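Local coordinates for probable outer membrane protein (Pseudomonas aeruginosa, PDB 3DWO) that probably carries hydrophobic compounds such as long-chain fatty acids across the outer membrane, at residues Thr10-Gly14 / Asp398-Gln404; Pro24-Ser28 / Ile40-Gln46; Ala30-Ala36 / Phe215-Val219; Leu97-Leu102 / Leu114-Val118. Residue numbers count along the deposited sequence, not the author numbering.

Contact 1: Thr10-Gly14 / Asp398-Gln404. With C8E ((hydroxyethyloxy)tri(ethyloxy)octane), chain E.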
loop_
_atom_site.group_PDB
_atom_site.type_symbol
_atom_site.label_atom_id
_atom_site.label_comp_id
_atom_site.label_asym_id
_atom_site.label_seq_id
_atom_site.Cartn_x
_atom_site.Cartn_y
_atom_site.Cartn_z
ATOM N N THR A 10 17.613 3.169 3.774
ATOM C CA THR A 10 17.782 2.844 5.184
ATOM C C THR A 10 17.981 4.065 6.071
ATOM O O THR A 10 17.460 4.109 7.188
ATOM C CB THR A 10 18.954 1.889 5.388
ATOM O OG1 THR A 10 20.175 2.553 5.043
ATOM C CG2 THR A 10 18.788 0.678 4.509
ATOM N N ALA A 11 18.737 5.047 5.588
ATOM C CA ALA A 11 18.968 6.263 6.359
ATOM C C ALA A 11 17.608 6.901 6.630
ATOM O O ALA A 11 17.316 7.297 7.751
ATOM C CB ALA A 11 19.858 7.226 5.578
ATOM N N GLY A 12 16.777 6.985 5.596
ATOM C CA GLY A 12 15.448 7.557 5.759
ATOM C C GLY A 12 14.642 6.797 6.803
ATOM O O GLY A 12 14.015 7.405 7.678
ATOM N N TRP A 13 14.658 5.468 6.724
ATOM C CA TRP A 13 13.928 4.655 7.690
ATOM C C TRP A 13 14.423 4.922 9.101
ATOM O O TRP A 13 13.638 4.917 10.050
ATOM C CB TRP A 13 14.074 3.160 7.380
ATOM C CG TRP A 13 13.051 2.652 6.406
ATOM C CD1 TRP A 13 13.244 2.371 5.085
ATOM C CD2 TRP A 13 11.662 2.416 6.668
ATOM N NE1 TRP A 13 12.063 1.979 4.506
ATOM C CE2 TRP A 13 11.074 1.999 5.453
ATOM C CE3 TRP A 13 10.856 2.519 7.811
ATOM C CZ2 TRP A 13 9.714 1.685 5.345
ATOM C CZ3 TRP A 13 9.502 2.206 7.705
ATOM C CH2 TRP A 13 8.946 1.794 6.478
ATOM N N GLY A 14 15.728 5.156 9.230
ATOM C CA GLY A 14 16.319 5.411 10.532
ATOM C C GLY A 14 15.799 6.658 11.224
ATOM O O GLY A 14 15.818 6.745 12.451
ATOM N N ASP A 398 24.505 1.212 6.190
ATOM C CA ASP A 398 23.518 1.765 7.106
ATOM C C ASP A 398 22.541 0.706 7.570
ATOM O O ASP A 398 22.231 -0.237 6.837
ATOM C CB ASP A 398 22.750 2.912 6.453
ATOM C CG ASP A 398 23.585 4.159 6.315
ATOM O OD1 ASP A 398 23.037 5.209 5.930
ATOM O OD2 ASP A 398 24.798 4.093 6.592
ATOM N N ALA A 399 22.071 0.868 8.801
ATOM C CA ALA A 399 21.119 -0.059 9.392
ATOM C C ALA A 399 20.000 0.755 10.018
ATOM O O ALA A 399 20.194 1.912 10.387
ATOM C CB ALA A 399 21.798 -0.901 10.446
ATOM N N ALA A 400 18.825 0.154 10.131
ATOM C CA ALA A 400 17.697 0.845 10.722
ATOM C C ALA A 400 16.660 -0.145 11.212
ATOM O O ALA A 400 16.546 -1.258 10.693
ATOM C CB ALA A 400 17.067 1.796 9.699
ATOM N N TYR A 401 15.927 0.266 12.238
ATOM C CA TYR A 401 14.853 -0.528 12.800
ATOM C C TYR A 401 13.720 0.452 12.975
ATOM O O TYR A 401 13.931 1.568 13.439
ATOM C CB TYR A 401 15.205 -1.107 14.167
ATOM C CG TYR A 401 14.023 -1.817 14.798
ATOM C CD1 TYR A 401 13.519 -2.997 14.247
ATOM C CD2 TYR A 401 13.370 -1.278 15.904
ATOM C CE1 TYR A 401 12.390 -3.622 14.782
ATOM C CE2 TYR A 401 12.239 -1.895 16.445
ATOM C CZ TYR A 401 11.756 -3.065 15.879
ATOM O OH TYR A 401 10.647 -3.677 16.413
ATOM N N SER A 402 12.520 0.042 12.599
ATOM C CA SER A 402 11.375 0.918 12.728
ATOM C C SER A 402 10.153 0.138 13.191
ATOM O O SER A 402 9.824 -0.912 12.643
ATOM C CB SER A 402 11.092 1.610 11.395
ATOM O OG SER A 402 10.020 2.518 11.524
ATOM N N ARG A 403 9.496 0.654 14.221
ATOM C CA ARG A 403 8.307 0.022 14.758
ATOM C C ARG A 403 7.118 0.919 14.445
ATOM O O ARG A 403 7.193 2.136 14.584
ATOM C CB ARG A 403 8.439 -0.174 16.273
ATOM C CG ARG A 403 7.137 -0.533 16.968
ATOM C CD ARG A 403 6.521 -1.810 16.398
ATOM N NE ARG A 403 5.111 -1.971 16.766
ATOM C CZ ARG A 403 4.676 -2.176 18.005
ATOM N NH1 ARG A 403 5.538 -2.251 19.013
ATOM N NH2 ARG A 403 3.377 -2.300 18.241
ATOM N N GLN A 404 6.027 0.310 14.002
ATOM C CA GLN A 404 4.825 1.057 13.682
ATOM C C GLN A 404 3.713 0.633 14.627
ATOM O O GLN A 404 3.293 -0.530 14.629
ATOM C CB GLN A 404 4.388 0.804 12.235
ATOM C CG GLN A 404 5.389 1.234 11.164
ATOM C CD GLN A 404 6.554 0.271 11.013
ATOM O OE1 GLN A 404 6.359 -0.940 10.892
ATOM N NE2 GLN A 404 7.775 0.804 11.012
HETATM C C1 C8E E . 4.381 -8.022 -1.284
HETATM C C2 C8E E . 3.611 -7.340 -0.254
HETATM C C3 C8E E . 3.787 -5.890 -0.231
HETATM C C4 C8E E . 4.770 -5.585 0.794
HETATM C C5 C8E E . 4.286 -4.439 1.590
HETATM C C6 C8E E . 5.392 -3.827 2.292
HETATM C C7 C8E E . 4.668 -2.935 3.173
HETATM C C8 C8E E . 5.276 -3.021 4.507
HETATM O O9 C8E E . 5.197 -2.068 5.544
HETATM C C10 C8E E . 5.696 -0.762 5.339
HETATM C C11 C8E E . 5.431 -0.053 6.631
HETATM O O12 C8E E . 4.030 -0.096 6.966
HETATM C C13 C8E E . 3.710 0.250 8.344
HETATM C C14 C8E E . 2.512 -0.305 9.178
HETATM O O15 C8E E . 2.056 -1.668 9.413
HETATM C C16 C8E E . 1.100 -2.073 8.411
HETATM C C17 C8E E . -0.365 -1.770 8.765
HETATM O O18 C8E E . -1.311 -2.791 9.139
HETATM C C19 C8E E . -2.022 -3.334 7.991
HETATM C C20 C8E E . -3.563 -3.143 7.752
HETATM O O21 C8E E . -3.990 -2.211 6.754
HETATM O O HOH W 1 19.561 4.274 9.262
#
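The N-terminal plug of a FadL-type channel meets the barrel wall here: the short helix 10-14 leans on the inner face of strand 398-404, the two axes 6.9 Å apart at closest and inclined at 40°. Ala-400 sits under the helix, its CB 4.0 Å from Trp-13 CB, 3.6 Å from Gly-14 N and 3.4 Å from Thr-10 O. That carbonyl closes the helical turn by accepting from Gly-14 N (2.9 Å) and also takes a hydrogen bond from water 1 (3.0 Å), which donates its other proton to Ala-399 O (2.7 Å). As in any beta-barrel wall, residues alternate: Asp-398, Ala-400 and Ser-402 turn toward the plug, while Ala-399, Tyr-401 and Arg-403 point away from it. Thr-10 OG1 packs 3.0 Å from Asp-398 CB, but their polar ends look elsewhere, Thr-10 to Ser-438 and Asp-398 to Arg-354. Farther along, the Trp-13 indole lies against Ser-402 (CE3 to CB, 3.7 Å), whose hydroxyl pairs with Ser-382. Beyond it a bound C8E detergent meets the edge of the indole, with its C11 4.0 Å from Trp-13 CH2, and its C13 is 3.4 Å from Gln-404 CG.

Contact 2: Pro24-Ser28 / Ile40-Gln46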
loop_
_atom_site.group_PDB
_atom_site.type_symbol
_atom_site.label_atom_id
_atom_site.label_comp_id
_atom_site.label_asym_id
_atom_site.label_seq_id
_atom_site.Cartn_x
_atom_site.Cartn_y
_atom_site.Cartn_z
ATOM N N PRO A 24 22.191 15.945 3.121
ATOM C CA PRO A 24 23.363 15.954 2.238
ATOM C C PRO A 24 23.666 14.676 1.448
ATOM O O PRO A 24 23.839 13.600 2.016
ATOM C CB PRO A 24 24.497 16.328 3.187
ATOM C CG PRO A 24 23.826 17.299 4.107
ATOM C CD PRO A 24 22.499 16.609 4.403
ATOM N N ASN A 25 23.737 14.823 0.127
ATOM C CA ASN A 25 24.049 13.725 -0.783
ATOM C C ASN A 25 23.244 12.443 -0.569
ATOM O O ASN A 25 23.810 11.360 -0.423
ATOM C CB ASN A 25 25.545 13.407 -0.711
ATOM C CG ASN A 25 26.411 14.608 -1.051
ATOM O OD1 ASN A 25 26.259 15.222 -2.109
ATOM N ND2 ASN A 25 27.327 14.946 -0.155
ATOM N N ASP A 26 21.923 12.575 -0.564
ATOM C CA ASP A 26 21.031 11.436 -0.383
ATOM C C ASP A 26 20.479 11.037 -1.750
ATOM O O ASP A 26 19.603 11.710 -2.298
ATOM C CB ASP A 26 19.891 11.814 0.568
ATOM C CG ASP A 26 18.851 10.719 0.699
ATOM O OD1 ASP A 26 19.071 9.610 0.170
ATOM O OD2 ASP A 26 17.810 10.970 1.339
ATOM N N PRO A 27 20.987 9.932 -2.316
ATOM C CA PRO A 27 20.556 9.436 -3.627
ATOM C C PRO A 27 19.059 9.167 -3.786
ATOM O O PRO A 27 18.564 9.092 -4.913
ATOM C CB PRO A 27 21.407 8.182 -3.815
ATOM C CG PRO A 27 21.616 7.702 -2.419
ATOM C CD PRO A 27 21.922 8.984 -1.686
ATOM N N SER A 28 18.336 9.030 -2.676
ATOM C CA SER A 28 16.895 8.783 -2.750
ATOM C C SER A 28 16.193 9.972 -3.397
ATOM O O SER A 28 15.015 9.896 -3.752
ATOM C CB SER A 28 16.308 8.549 -1.357
ATOM O OG SER A 28 16.398 9.721 -0.569
ATOM N N ILE A 40 23.893 17.506 -5.156
ATOM C CA ILE A 40 24.691 16.313 -4.896
ATOM C C ILE A 40 25.906 16.466 -5.796
ATOM O O ILE A 40 25.804 16.378 -7.019
ATOM C CB ILE A 40 23.908 15.025 -5.239
ATOM C CG1 ILE A 40 22.801 14.817 -4.201
ATOM C CG2 ILE A 40 24.846 13.829 -5.278
ATOM C CD1 ILE A 40 21.936 13.604 -4.440
ATOM N N ASP A 41 27.054 16.705 -5.174
ATOM C CA ASP A 41 28.305 16.941 -5.886
ATOM C C ASP A 41 29.038 15.771 -6.536
ATOM O O ASP A 41 30.097 15.971 -7.128
ATOM C CB ASP A 41 29.264 17.695 -4.958
ATOM C CG ASP A 41 29.283 17.127 -3.546
ATOM O OD1 ASP A 41 29.771 17.827 -2.633
ATOM O OD2 ASP A 41 28.817 15.983 -3.346
ATOM N N LYS A 42 28.497 14.561 -6.453
ATOM C CA LYS A 42 29.173 13.420 -7.069
ATOM C C LYS A 42 28.280 12.237 -7.410
ATOM O O LYS A 42 27.095 12.221 -7.081
ATOM C CB LYS A 42 30.323 12.946 -6.175
ATOM C CG LYS A 42 30.081 13.142 -4.690
ATOM C CD LYS A 42 28.797 12.483 -4.225
ATOM C CE LYS A 42 28.491 12.866 -2.784
ATOM N NZ LYS A 42 29.636 12.565 -1.879
ATOM N N ARG A 43 28.869 11.249 -8.082
ATOM C CA ARG A 43 28.162 10.039 -8.481
ATOM C C ARG A 43 27.910 9.160 -7.268
ATOM O O ARG A 43 28.833 8.865 -6.511
ATOM C CB ARG A 43 28.983 9.229 -9.483
ATOM C CG ARG A 43 29.215 9.867 -10.834
ATOM C CD ARG A 43 29.933 8.865 -11.729
ATOM N NE ARG A 43 30.171 9.356 -13.083
ATOM C CZ ARG A 43 30.614 8.592 -14.078
ATOM N NH1 ARG A 43 30.866 7.305 -13.867
ATOM N NH2 ARG A 43 30.805 9.110 -15.286
ATOM N N ILE A 44 26.665 8.730 -7.093
ATOM C CA ILE A 44 26.321 7.870 -5.974
ATOM C C ILE A 44 25.391 6.744 -6.412
ATOM O O ILE A 44 24.404 6.969 -7.119
ATOM C CB ILE A 44 25.638 8.664 -4.840
ATOM C CG1 ILE A 44 26.486 9.880 -4.470
ATOM C CG2 ILE A 44 25.486 7.783 -3.607
ATOM C CD1 ILE A 44 25.895 10.723 -3.359
ATOM N N ALA A 45 25.736 5.528 -6.002
ATOM C CA ALA A 45 24.953 4.334 -6.302
ATOM C C ALA A 45 24.566 3.763 -4.945
ATOM O O ALA A 45 25.407 3.660 -4.053
ATOM C CB ALA A 45 25.793 3.333 -7.078
ATOM N N GLN A 46 23.301 3.390 -4.782
ATOM C CA GLN A 46 22.843 2.876 -3.497
ATOM C C GLN A 46 21.790 1.780 -3.603
ATOM O O GLN A 46 20.871 1.862 -4.416
ATOM C CB GLN A 46 22.287 4.036 -2.672
ATOM C CG GLN A 46 21.790 3.674 -1.289
ATOM C CD GLN A 46 21.173 4.869 -0.582
ATOM O OE1 GLN A 46 20.164 5.418 -1.029
ATOM N NE2 GLN A 46 21.783 5.283 0.520
#
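Apolar packing does most of the joining between 24-28, a loop of the N-terminal plug, and 40-46, where the chain leaves the plug and starts the first barrel strand. Pro-27 CG rests 4.0 Å from Ile-44 CG2, and Ile-44 CD1 reaches 3.8 Å from Asn-25 CB. Ile-40 bends in from the turn, bringing its CD1 to 3.7 Å from Asp-26 O. Asn-25 also packs on the aliphatic part of Lys-42.

The clear polar bonds lie within the loop. Asp-26 OD1 accepts from Ser-28 N (3.0 Å), a capping bond ahead of the turn into helix 29-32, and Asp-26 OD2 accepts from Ser-28 OG (2.7 Å). Gln-46 OE1 comes within 3.0 Å of Pro-27 CG, but its amide bonds elsewhere, to Thr-440 and to Asn-9, which also binds Asp-26. Of the charges, Lys-42 NZ forms its main salt bridge with Asp-442, and a long one with Asp-41 OD2 (3.8 Å).

The chemistry implies that loop and strand hold each other mainly by van der Waals packing of Pro-27, Ile-40 and Ile-44, while Asn-9, bonded to both Asp-26 and Gln-46, ties their polar groups together indirectly.

Contact 3: Ala30-Ala36 / Phe215-Val219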
loop_
_atom_site.group_PDB
_atom_site.type_symbol
_atom_site.label_atom_id
_atom_site.label_comp_id
_atom_site.label_asym_id
_atom_site.label_seq_id
_atom_site.Cartn_x
_atom_site.Cartn_y
_atom_site.Cartn_z
ATOM N N ALA A 30 16.638 11.031 -6.231
ATOM C CA ALA A 30 16.374 10.703 -7.628
ATOM C C ALA A 30 14.876 10.493 -7.874
ATOM O O ALA A 30 14.388 10.686 -8.990
ATOM C CB ALA A 30 17.154 9.458 -8.024
ATOM N N PHE A 31 14.144 10.116 -6.831
ATOM C CA PHE A 31 12.709 9.889 -6.971
ATOM C C PHE A 31 11.857 10.805 -6.094
ATOM O O PHE A 31 10.951 11.476 -6.584
ATOM C CB PHE A 31 12.374 8.426 -6.648
ATOM C CG PHE A 31 10.900 8.121 -6.652
ATOM C CD1 PHE A 31 10.171 8.145 -7.837
ATOM C CD2 PHE A 31 10.235 7.826 -5.464
ATOM C CE1 PHE A 31 8.801 7.879 -7.838
ATOM C CE2 PHE A 31 8.864 7.560 -5.455
ATOM C CZ PHE A 31 8.146 7.585 -6.644
ATOM N N ASN A 32 12.160 10.830 -4.802
ATOM C CA ASN A 32 11.407 11.623 -3.837
ATOM C C ASN A 32 11.344 13.130 -4.121
ATOM O O ASN A 32 10.276 13.738 -4.025
ATOM C CB ASN A 32 11.945 11.314 -2.442
ATOM C CG ASN A 32 11.797 9.833 -2.092
ATOM O OD1 ASN A 32 10.699 9.279 -2.174
ATOM N ND2 ASN A 32 12.898 9.186 -1.713
ATOM N N ASN A 33 12.477 13.737 -4.455
ATOM C CA ASN A 33 12.499 15.150 -4.820
ATOM C C ASN A 33 13.714 15.309 -5.713
ATOM O O ASN A 33 14.815 15.597 -5.244
ATOM C CB ASN A 33 12.616 16.082 -3.608
ATOM C CG ASN A 33 12.268 17.530 -3.960
ATOM O OD1 ASN A 33 12.648 18.031 -5.023
ATOM N ND2 ASN A 33 11.542 18.205 -3.072
ATOM N N PRO A 34 13.528 15.105 -7.025
ATOM C CA PRO A 34 14.616 15.219 -7.999
ATOM C C PRO A 34 15.379 16.546 -7.960
ATOM O O PRO A 34 16.563 16.593 -8.282
ATOM C CB PRO A 34 13.910 14.962 -9.335
ATOM C CG PRO A 34 12.504 15.429 -9.082
ATOM C CD PRO A 34 12.234 14.895 -7.698
ATOM N N ALA A 35 14.711 17.619 -7.555
ATOM C CA ALA A 35 15.364 18.923 -7.490
ATOM C C ALA A 35 16.581 18.920 -6.562
ATOM O O ALA A 35 17.590 19.556 -6.861
ATOM C CB ALA A 35 14.364 19.988 -7.040
ATOM N N ALA A 36 16.488 18.199 -5.446
ATOM C CA ALA A 36 17.578 18.131 -4.474
ATOM C C ALA A 36 18.836 17.512 -5.069
ATOM O O ALA A 36 19.932 17.615 -4.510
ATOM C CB ALA A 36 17.135 17.337 -3.247
ATOM N N PHE A 215 6.344 13.171 -11.858
ATOM C CA PHE A 215 6.550 13.863 -10.597
ATOM C C PHE A 215 7.547 14.999 -10.811
ATOM O O PHE A 215 8.302 14.998 -11.788
ATOM C CB PHE A 215 7.073 12.898 -9.530
ATOM C CG PHE A 215 8.297 12.138 -9.947
ATOM C CD1 PHE A 215 8.188 10.991 -10.724
ATOM C CD2 PHE A 215 9.562 12.566 -9.555
ATOM C CE1 PHE A 215 9.321 10.278 -11.103
ATOM C CE2 PHE A 215 10.698 11.865 -9.926
ATOM C CZ PHE A 215 10.580 10.716 -10.701
ATOM N N ALA A 216 7.543 15.963 -9.897
ATOM C CA ALA A 216 8.434 17.113 -9.988
ATOM C C ALA A 216 8.736 17.651 -8.597
ATOM O O ALA A 216 8.087 17.276 -7.619
ATOM C CB ALA A 216 7.790 18.204 -10.840
ATOM N N GLY A 217 9.723 18.532 -8.510
ATOM C CA GLY A 217 10.075 19.095 -7.226
ATOM C C GLY A 217 10.877 20.374 -7.319
ATOM O O GLY A 217 11.370 20.753 -8.382
ATOM N N ALA A 218 11.007 21.041 -6.182
ATOM C CA ALA A 218 11.754 22.281 -6.098
ATOM C C ALA A 218 12.454 22.316 -4.751
ATOM O O ALA A 218 11.921 21.832 -3.754
ATOM C CB ALA A 218 10.811 23.467 -6.235
ATOM N N VAL A 219 13.659 22.873 -4.731
ATOM C CA VAL A 219 14.431 22.991 -3.503
ATOM C C VAL A 219 14.908 24.428 -3.355
ATOM O O VAL A 219 15.306 25.066 -4.332
ATOM C CB VAL A 219 15.655 22.053 -3.505
ATOM C CG1 VAL A 219 16.581 22.401 -2.351
ATOM C CG2 VAL A 219 15.199 20.609 -3.387
#
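Ala-30 opens the walk, in the weakly bonded helix of the plug: its O lies 4.0 Å from CE2 at the edge of the Phe-215 ring, while its CB points away from strand 215-219. Phe-31 makes the aromatic contact, a T-shaped pair in which its edge meets the face of Phe-215, with ring centroids 5.1 Å apart and planes at 66°. His-233 joins both rings, stacking on Phe-215 and meeting Phe-31 edge-to-face.

Next comes the Asn-Pro-Ala sequence 33-35. Asn-33 OD1 hangs over the wall, 3.6 Å from Gly-217 CA; a CB on Gly-217 would fall 2.3 Å from that oxygen, so the close approach depends on the missing side chain. The same OD1 accepts a weak bond from Ala-35 N (3.3 Å), and Asn-33 O takes a firmer backbone bond from Ala-36 N (3.1 Å), so the chain folds into a tight turn. Pro-34 CD packs 4.0 Å from Phe-215 CD2. Ala-35 CB presses on the strand backbone, 3.4 Å from Gly-217 O and 3.6 Å from Ala-218 CA, and together with Ala-36 CB it touches Val-219 CG2, each at 3.8 Å.

Between the two segments the contact is van der Waals; the polar bonds run within the turn or to other residues, such as Ser-149 and Ser-159. Small alanines, Pro-34, Val-219, two aromatic rings and a glycine in the barrel wall let the turn come close to the strand backbone.

Contact 4: Leu97-Leu102 / Leu114-Val118. With C8E ((hydroxyethyloxy)tri(ethyloxy)octane), chain L.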
loop_
_atom_site.group_PDB
_atom_site.type_symbol
_atom_site.label_atom_id
_atom_site.label_comp_id
_atom_site.label_asym_id
_atom_site.label_seq_id
_atom_site.Cartn_x
_atom_site.Cartn_y
_atom_site.Cartn_z
ATOM N N LEU A 97 11.617 -5.901 0.530
ATOM C CA LEU A 97 11.387 -4.763 -0.347
ATOM C C LEU A 97 12.688 -4.076 -0.704
ATOM O O LEU A 97 13.271 -3.351 0.109
ATOM C CB LEU A 97 10.453 -3.741 0.294
ATOM C CG LEU A 97 8.972 -4.099 0.345
ATOM C CD1 LEU A 97 8.705 -5.027 1.517
ATOM C CD2 LEU A 97 8.164 -2.817 0.475
ATOM N N PRO A 98 13.160 -4.297 -1.935
ATOM C CA PRO A 98 14.399 -3.709 -2.433
ATOM C C PRO A 98 14.134 -2.298 -2.931
ATOM O O PRO A 98 13.003 -1.953 -3.269
ATOM C CB PRO A 98 14.775 -4.647 -3.568
ATOM C CG PRO A 98 13.429 -4.929 -4.179
ATOM C CD PRO A 98 12.555 -5.178 -2.951
ATOM N N THR A 99 15.183 -1.489 -2.968
ATOM C CA THR A 99 15.086 -0.123 -3.446
ATOM C C THR A 99 16.471 0.286 -3.938
ATOM O O THR A 99 17.479 0.014 -3.283
ATOM C CB THR A 99 14.608 0.826 -2.334
ATOM O OG1 THR A 99 13.229 0.555 -2.037
ATOM C CG2 THR A 99 14.746 2.273 -2.766
ATOM N N GLY A 100 16.518 0.910 -5.111
ATOM C CA GLY A 100 17.791 1.324 -5.670
ATOM C C GLY A 100 17.799 2.762 -6.148
ATOM O O GLY A 100 16.822 3.238 -6.727
ATOM N N PHE A 101 18.906 3.456 -5.904
ATOM C CA PHE A 101 19.037 4.845 -6.323
ATOM C C PHE A 101 20.397 5.110 -6.946
ATOM O O PHE A 101 21.429 4.617 -6.478
ATOM C CB PHE A 101 18.847 5.787 -5.134
ATOM C CG PHE A 101 17.479 5.726 -4.516
ATOM C CD1 PHE A 101 16.367 6.204 -5.203
ATOM C CD2 PHE A 101 17.304 5.199 -3.238
ATOM C CE1 PHE A 101 15.097 6.162 -4.624
ATOM C CE2 PHE A 101 16.044 5.151 -2.650
ATOM C CZ PHE A 101 14.936 5.634 -3.342
ATOM N N LEU A 102 20.388 5.897 -8.011
ATOM C CA LEU A 102 21.613 6.258 -8.697
ATOM C C LEU A 102 21.523 7.723 -9.097
ATOM O O LEU A 102 20.547 8.149 -9.716
ATOM C CB LEU A 102 21.812 5.384 -9.937
ATOM C CG LEU A 102 23.011 5.764 -10.808
ATOM C CD1 LEU A 102 24.297 5.627 -10.008
ATOM C CD2 LEU A 102 23.043 4.874 -12.032
ATOM N N LEU A 114 18.235 7.834 -11.387
ATOM C CA LEU A 114 17.659 6.539 -11.736
ATOM C C LEU A 114 17.286 5.827 -10.446
ATOM O O LEU A 114 18.004 5.931 -9.451
ATOM C CB LEU A 114 18.696 5.697 -12.481
ATOM C CG LEU A 114 18.440 5.269 -13.923
ATOM C CD1 LEU A 114 17.869 6.420 -14.717
ATOM C CD2 LEU A 114 19.745 4.777 -14.534
ATOM N N SER A 115 16.175 5.098 -10.451
ATOM C CA SER A 115 15.790 4.388 -9.241
ATOM C C SER A 115 14.772 3.279 -9.446
ATOM O O SER A 115 14.014 3.271 -10.416
ATOM C CB SER A 115 15.242 5.370 -8.199
ATOM O OG SER A 115 13.902 5.733 -8.488
ATOM N N GLN A 116 14.791 2.331 -8.518
ATOM C CA GLN A 116 13.857 1.220 -8.508
ATOM C C GLN A 116 13.144 1.417 -7.183
ATOM O O GLN A 116 13.781 1.436 -6.129
ATOM C CB GLN A 116 14.594 -0.116 -8.538
ATOM C CG GLN A 116 13.713 -1.308 -8.230
ATOM C CD GLN A 116 13.645 -1.596 -6.747
ATOM O OE1 GLN A 116 14.665 -1.871 -6.117
ATOM N NE2 GLN A 116 12.446 -1.535 -6.180
ATOM N N VAL A 117 11.826 1.575 -7.248
ATOM C CA VAL A 117 11.011 1.833 -6.067
ATOM C C VAL A 117 9.786 0.919 -5.932
ATOM O O VAL A 117 9.400 0.232 -6.880
ATOM C CB VAL A 117 10.561 3.322 -6.086
ATOM C CG1 VAL A 117 9.400 3.545 -5.152
ATOM C CG2 VAL A 117 11.728 4.215 -5.680
ATOM N N VAL A 118 9.195 0.911 -4.738
ATOM C CA VAL A 118 8.005 0.118 -4.439
ATOM C C VAL A 118 6.983 1.066 -3.800
ATOM O O VAL A 118 6.868 1.140 -2.577
ATOM C CB VAL A 118 8.333 -1.024 -3.447
ATOM C CG1 VAL A 118 7.122 -1.938 -3.282
ATOM C CG2 VAL A 118 9.536 -1.828 -3.949
HETATM C C1 C8E L . 17.552 1.446 -11.260
HETATM C C2 C8E L . 18.834 1.784 -10.661
HETATM C C3 C8E L . 19.041 1.243 -9.318
HETATM C C4 C8E L . 20.377 1.628 -8.903
HETATM C C5 C8E L . 21.124 0.409 -8.509
HETATM C C6 C8E L . 22.382 0.767 -7.888
HETATM O O HOH W 2 10.700 2.115 -2.372
#
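Phe-101 lies at the apolar centre, its CE1 4.0 Å from Val-117 CG2 and its CD1 3.3 Å from Ser-115 CB, all on the face turned to the barrel interior. On the other face Leu-102 CB meets Leu-114 CB at 4.0 Å, and a C8E detergent tail crosses Gly-100, whose C is 3.7 Å from C8E C3; a side chain on this glycine would clash with the tail.

The antiparallel backbone ladder runs through two hydrogen-bonded pairs: Gly-100 N to Gln-116 O (3.0 Å) and Gln-116 N to Gly-100 O (2.9 Å), then Leu-102 N to Leu-114 O (2.8 Å) and Leu-114 N to Leu-102 O (2.9 Å). Toward Pro-98, which has no N-H, side chain and solvent take over: Gln-116 NE2 donates to Pro-98 O (3.0 Å), and water 2 links Val-118 N (3.1 Å) to Thr-99 OG1 (3.0 Å).

This hairpin of the barrel wall is flanked in the sheet by strand 44-63, paired with 93-105, and strand 138-153, paired with 110-125, with Phe-31 of helix 29-32 packed on Phe-101, Ser-115 and Val-117.

How the contacts relate
All four contacts are largely buried, though contacts 2 and 3 each include an exposed residue, Asp-41 and Ala-216. They lie at different distances from the chain's centre, the centre of contact 4 about 16 Å and that of contact 2 about 27 Å away. Contact 4 is wall against wall, a hydrogen-bonded ladder; contacts 1, 2 and 3 set parts of the N-terminal plug region against barrel strands, mostly by packing, with a water bridge in contact 1 and an aromatic pair in contact 3. Contact 4 touches two of them: Gln-46 N of contact 2 probably bonds to Phe-101 O (2.8 Å), and Phe-31 CB of contact 3 packs 3.6 Å from Ser-115 OG. Contact 1 stands apart, its nearest atoms about 6 Å from any other.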